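Local coordinates for protein phosphoribosylaminoimidazole carboxylase (Treponema denticola, PDB 5C5D) that catalyses the reversible carboxylation of 5-aminoimidazole ribonucleotide with carbon dioxide to 4-carboxy-5-aminoimidazole ribonucleotide in de novo purine biosynthesis, at residues L4-M9 with K51-L56; K26-E31 with L123-F128. The protein carries 1 engineered substitution. All coordinates share one frame; numbering follows the deposited sequence.

Interaction 1 of 2, residues L4-M9 with K51-L56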
# COMPACT_ATOMS: atom_id res chain seq x y z
N LEU D 4 -14.02 -6.89 36.01
CA LEU D 4 -14.05 -8.10 35.21
C LEU D 4 -13.73 -7.74 33.76
O LEU D 4 -14.29 -6.79 33.23
CB LEU D 4 -15.42 -8.78 35.28
CG LEU D 4 -15.56 -10.02 34.42
CD1 LEU D 4 -14.60 -11.08 34.93
CD2 LEU D 4 -16.99 -10.53 34.44
N VAL D 5 -12.87 -8.50 33.11
CA VAL D 5 -12.61 -8.32 31.70
C VAL D 5 -13.05 -9.59 30.98
O VAL D 5 -12.59 -10.67 31.31
CB VAL D 5 -11.14 -8.08 31.40
CG1 VAL D 5 -10.90 -8.02 29.89
CG2 VAL D 5 -10.65 -6.79 32.04
N ILE D 6 -13.94 -9.44 30.02
CA ILE D 6 -14.41 -10.55 29.24
C ILE D 6 -13.61 -10.53 27.95
O ILE D 6 -13.69 -9.58 27.19
CB ILE D 6 -15.91 -10.46 28.91
CG1 ILE D 6 -16.75 -10.44 30.20
CG2 ILE D 6 -16.30 -11.60 27.99
CD1 ILE D 6 -16.95 -9.06 30.84
N ILE D 7 -12.85 -11.60 27.73
CA ILE D 7 -12.07 -11.75 26.51
C ILE D 7 -12.85 -12.64 25.59
O ILE D 7 -13.01 -13.83 25.88
CB ILE D 7 -10.70 -12.36 26.80
CG1 ILE D 7 -9.96 -11.52 27.83
CG2 ILE D 7 -9.88 -12.46 25.50
CD1 ILE D 7 -8.67 -12.15 28.33
N LEU D 8 -13.39 -12.08 24.51
CA LEU D 8 -14.25 -12.83 23.59
C LEU D 8 -13.61 -12.92 22.22
O LEU D 8 -13.29 -11.90 21.60
CB LEU D 8 -15.62 -12.15 23.49
CG LEU D 8 -16.54 -12.76 22.43
CD1 LEU D 8 -16.85 -14.23 22.70
CD2 LEU D 8 -17.82 -11.95 22.35
N MET D 9 -13.41 -14.15 21.75
CA MET D 9 -12.74 -14.36 20.48
C MET D 9 -13.67 -15.06 19.49
O MET D 9 -14.54 -15.84 19.88
CB MET D 9 -11.48 -15.20 20.70
CG MET D 9 -11.78 -16.63 20.96
SD MET D 9 -10.30 -17.55 21.51
CE MET D 9 -10.34 -17.15 23.25
N LYS D 51 -25.64 -10.85 27.24
CA LYS D 51 -26.70 -10.47 28.19
C LYS D 51 -26.36 -10.94 29.60
O LYS D 51 -26.65 -10.26 30.59
CB LYS D 51 -28.06 -11.03 27.76
CG LYS D 51 -28.65 -10.29 26.58
CD LYS D 51 -30.05 -10.80 26.23
CE LYS D 51 -30.61 -10.10 25.01
NZ LYS D 51 -31.90 -10.74 24.58
N GLU D 52 -25.75 -12.11 29.70
CA GLU D 52 -25.36 -12.63 31.01
C GLU D 52 -24.30 -11.74 31.68
O GLU D 52 -24.45 -11.38 32.85
CB GLU D 52 -24.84 -14.07 30.89
CG GLU D 52 -25.94 -15.08 30.58
CD GLU D 52 -25.41 -16.41 30.08
OE1 GLU D 52 -24.18 -16.57 29.97
OE2 GLU D 52 -26.24 -17.30 29.79
N TYR D 53 -23.25 -11.36 30.94
CA TYR D 53 -22.19 -10.52 31.51
C TYR D 53 -22.70 -9.11 31.80
O TYR D 53 -22.35 -8.50 32.82
CB TYR D 53 -20.96 -10.45 30.58
CG TYR D 53 -20.19 -11.76 30.57
CD1 TYR D 53 -19.56 -12.22 31.72
CD2 TYR D 53 -20.11 -12.51 29.42
CE1 TYR D 53 -18.85 -13.42 31.72
CE2 TYR D 53 -19.39 -13.71 29.40
CZ TYR D 53 -18.78 -14.16 30.55
OH TYR D 53 -18.09 -15.34 30.54
N GLU D 54 -23.57 -8.60 30.94
CA GLU D 54 -24.08 -7.23 31.09
C GLU D 54 -24.93 -7.03 32.34
O GLU D 54 -25.00 -5.91 32.88
CB GLU D 54 -24.87 -6.83 29.84
CG GLU D 54 -24.00 -6.41 28.67
CD GLU D 54 -23.27 -5.13 28.93
OE1 GLU D 54 -23.90 -4.05 28.79
OE2 GLU D 54 -22.07 -5.19 29.29
N ALA D 55 -25.56 -8.11 32.79
CA ALA D 55 -26.41 -8.11 33.97
C ALA D 55 -25.59 -8.09 35.28
O ALA D 55 -26.15 -7.87 36.37
CB ALA D 55 -27.31 -9.32 33.92
N LEU D 56 -24.28 -8.27 35.20
CA LEU D 56 -23.46 -8.26 36.42
C LEU D 56 -23.19 -6.82 36.90
O LEU D 56 -22.73 -5.97 36.15
CB LEU D 56 -22.13 -8.98 36.17
CG LEU D 56 -22.22 -10.41 35.62
CD1 LEU D 56 -20.83 -10.92 35.33
CD2 LEU D 56 -22.93 -11.37 36.55
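Ile-6 lies across one face of the Tyr-53 ring, and this CH-pi contact carries most of the meeting. Its CG1 sits 3.7 Å from the centroid of the Tyr-53 ring, 15° off the ring normal. The CG2 branch of Ile-6 reaches the same ring farther round, 4.0 Å from CE2 of Tyr-53. Two torsions aim these groups at each other: CG1 of Ile-6 and CG of Tyr-53 both lie anti to their own carbonyl carbons (chi1 -61° and -72°), which sends the ring from the helix toward the strand. Leu-4, two residues back on the same side of the strand, brings CD2 obliquely to the ring, 4.1 Å from CD1 of Tyr-53. The same Leu-4 methyl meets CD1 of Leu-56 at 4.0 Å. Farther out, the Tyr-53 hydroxyl is hydrogen-bonded to Arg-35, while its side chain also touches Ala-33 and Tyr-62 on the strands flanking 4-9. Glu-54 next to it makes a salt bridge to Lys-81 and a hydrogen bond to Tyr-62 OH. This is the layered packing of a three-layer alpha/beta sandwich with flavodoxin-like strand order 2-1-3-4-5, the end of helix 43-54 laid against an inner strand, 4-9, of the parallel sheet.

Interaction 2 of 2, residues K26-E31 with L123-F128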
# COMPACT_ATOMS: atom_id res chain seq x y z
N LYS D 26 -3.66 -11.08 34.59
CA LYS D 26 -3.43 -11.75 35.86
C LYS D 26 -2.36 -11.04 36.67
O LYS D 26 -2.45 -10.98 37.89
CB LYS D 26 -3.05 -13.21 35.63
CG LYS D 26 -3.09 -14.04 36.88
CD LYS D 26 -3.10 -15.51 36.56
CE LYS D 26 -3.40 -16.34 37.79
NZ LYS D 26 -3.49 -17.79 37.46
N THR D 27 -1.35 -10.49 35.99
CA THR D 27 -0.29 -9.76 36.66
C THR D 27 -0.82 -8.48 37.33
O THR D 27 -0.30 -8.07 38.36
CB THR D 27 0.86 -9.37 35.70
OG1 THR D 27 0.42 -8.39 34.77
CG2 THR D 27 1.35 -10.57 34.93
N PHE D 28 -1.86 -7.88 36.76
CA PHE D 28 -2.50 -6.69 37.35
C PHE D 28 -3.55 -7.01 38.41
O PHE D 28 -4.11 -6.10 39.05
CB PHE D 28 -3.17 -5.83 36.27
CG PHE D 28 -2.22 -5.26 35.25
CD1 PHE D 28 -1.27 -4.34 35.63
CD2 PHE D 28 -2.30 -5.61 33.91
CE1 PHE D 28 -0.40 -3.81 34.70
CE2 PHE D 28 -1.44 -5.08 32.97
CZ PHE D 28 -0.48 -4.18 33.37
N GLY D 29 -3.83 -8.30 38.61
CA GLY D 29 -4.79 -8.73 39.61
C GLY D 29 -6.24 -8.55 39.17
O GLY D 29 -7.15 -8.36 40.00
N ILE D 30 -6.46 -8.63 37.87
CA ILE D 30 -7.78 -8.38 37.28
C ILE D 30 -8.41 -9.68 36.80
O ILE D 30 -7.82 -10.42 35.99
CB ILE D 30 -7.67 -7.38 36.09
CG1 ILE D 30 -7.23 -6.01 36.60
CG2 ILE D 30 -9.00 -7.27 35.35
CD1 ILE D 30 -6.74 -5.06 35.53
N GLU D 31 -9.60 -9.97 37.31
CA GLU D 31 -10.31 -11.18 36.89
C GLU D 31 -10.68 -11.08 35.43
O GLU D 31 -11.13 -10.02 34.96
CB GLU D 31 -11.58 -11.41 37.73
CG GLU D 31 -12.27 -12.75 37.40
CD GLU D 31 -13.51 -13.04 38.25
OE1 GLU D 31 -13.83 -12.28 39.19
OE2 GLU D 31 -14.17 -14.05 37.94
N LEU D 123 -4.14 -1.27 28.85
CA LEU D 123 -5.18 -0.28 28.65
C LEU D 123 -6.37 -0.61 29.53
O LEU D 123 -6.95 0.28 30.15
CB LEU D 123 -5.63 -0.20 27.19
CG LEU D 123 -6.90 0.64 26.91
CD1 LEU D 123 -6.70 2.09 27.27
CD2 LEU D 123 -7.30 0.51 25.46
N ALA D 124 -6.76 -1.88 29.56
CA ALA D 124 -7.90 -2.25 30.41
C ALA D 124 -7.60 -1.86 31.87
O ALA D 124 -8.45 -1.28 32.57
CB ALA D 124 -8.19 -3.72 30.32
N ALA D 125 -6.41 -2.20 32.34
CA ALA D 125 -6.06 -1.88 33.72
C ALA D 125 -6.11 -0.38 33.94
O ALA D 125 -6.60 0.09 34.98
CB ALA D 125 -4.66 -2.45 34.05
N ARG D 126 -5.63 0.39 32.98
CA ARG D 126 -5.60 1.84 33.15
C ARG D 126 -6.98 2.47 33.07
O ARG D 126 -7.21 3.53 33.66
CB ARG D 126 -4.61 2.46 32.15
CG ARG D 126 -3.20 2.02 32.50
CD ARG D 126 -2.18 2.40 31.45
NE ARG D 126 -1.89 3.82 31.49
CZ ARG D 126 -1.10 4.43 30.62
NH1 ARG D 126 -0.55 3.74 29.64
NH2 ARG D 126 -0.89 5.74 30.72
N ILE D 127 -7.91 1.82 32.38
CA ILE D 127 -9.31 2.26 32.39
C ILE D 127 -9.91 2.09 33.78
O ILE D 127 -10.49 3.04 34.33
CB ILE D 127 -10.14 1.52 31.32
CG1 ILE D 127 -9.85 2.14 29.96
CG2 ILE D 127 -11.63 1.61 31.65
CD1 ILE D 127 -10.21 1.30 28.81
N PHE D 128 -9.72 0.92 34.41
CA PHE D 128 -10.24 0.73 35.77
C PHE D 128 -9.53 1.65 36.75
O PHE D 128 -10.13 2.08 37.74
CB PHE D 128 -10.11 -0.72 36.24
CG PHE D 128 -10.86 -1.73 35.40
CD1 PHE D 128 -12.24 -1.63 35.22
CD2 PHE D 128 -10.19 -2.78 34.83
CE1 PHE D 128 -12.93 -2.58 34.46
CE2 PHE D 128 -10.87 -3.73 34.07
CZ PHE D 128 -12.24 -3.63 33.89
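The methyl group of Ala-125 meets both Phe-28 and Ile-30, which approach it from directions about a right angle apart, one with a ring face and the other with a chain end. Its CB stands 4.0 Å from the centroid of the Phe-28 ring and 16° off the normal, a CH-pi contact displaced toward the CG side, with CG of Phe-28 at 3.9 Å from CB of Ala-125. Phe-28 presents that face because its CG is swung opposite the carbonyl carbon (chi1 -63°) and the second torsion turns the ring broadside to the alanine; Thr-27 OG1 lies over the other face. Ile-30 works end-on. With CG1 beside the backbone N and CD1 extended away from CA (chi2 165°), its side chain reaches out until CD1 comes to 3.7 Å from CB of Ala-125. CD1 of Ile-30 also approaches the edge of the Phe-128 ring, near its plane, 4.2 Å from CD2 of Phe-128. Gly-29, with positive phi, ends helix 15-27 in a Schellman motif and turns the chain between Phe-28 and Ile-30, both of which face helix 117-129. Tyr-142 of helix 133-157 also meets the Phe-28 ring, and Val-139 packs on Ala-125. Alongside, Arg-126 forms a salt bridge with Asp-77 of the second subunit. All four residues that touch are buried and meet through carbon alone, so the contact rests on shape and hydrophobic burial, while Arg-126, next to Ala-125, carries its charge to the second subunit.

From the N terminus, strand 4-9 comes first; helix 15-27 follows and runs into 26-31, then 51-56 returns to the strand and closes interaction 1. The segment 26-31 lies within that loop, but its partner 123-128 comes much later, so the two contacts cross along the chain. Interaction 2 closes the longer loop, spanning most of the sheet. Their centres are about 15 Å apart, and strand 4-9 joins them: Val-5 N probably hydrogen-bonds to Glu-31 O, while Val-5 CG2 packs on Ile-30 and Phe-128. Interaction 1 thus ties helix 43-54 to one side of the sheet, and interaction 2 joins helices 15-27 and 117-129 on the other.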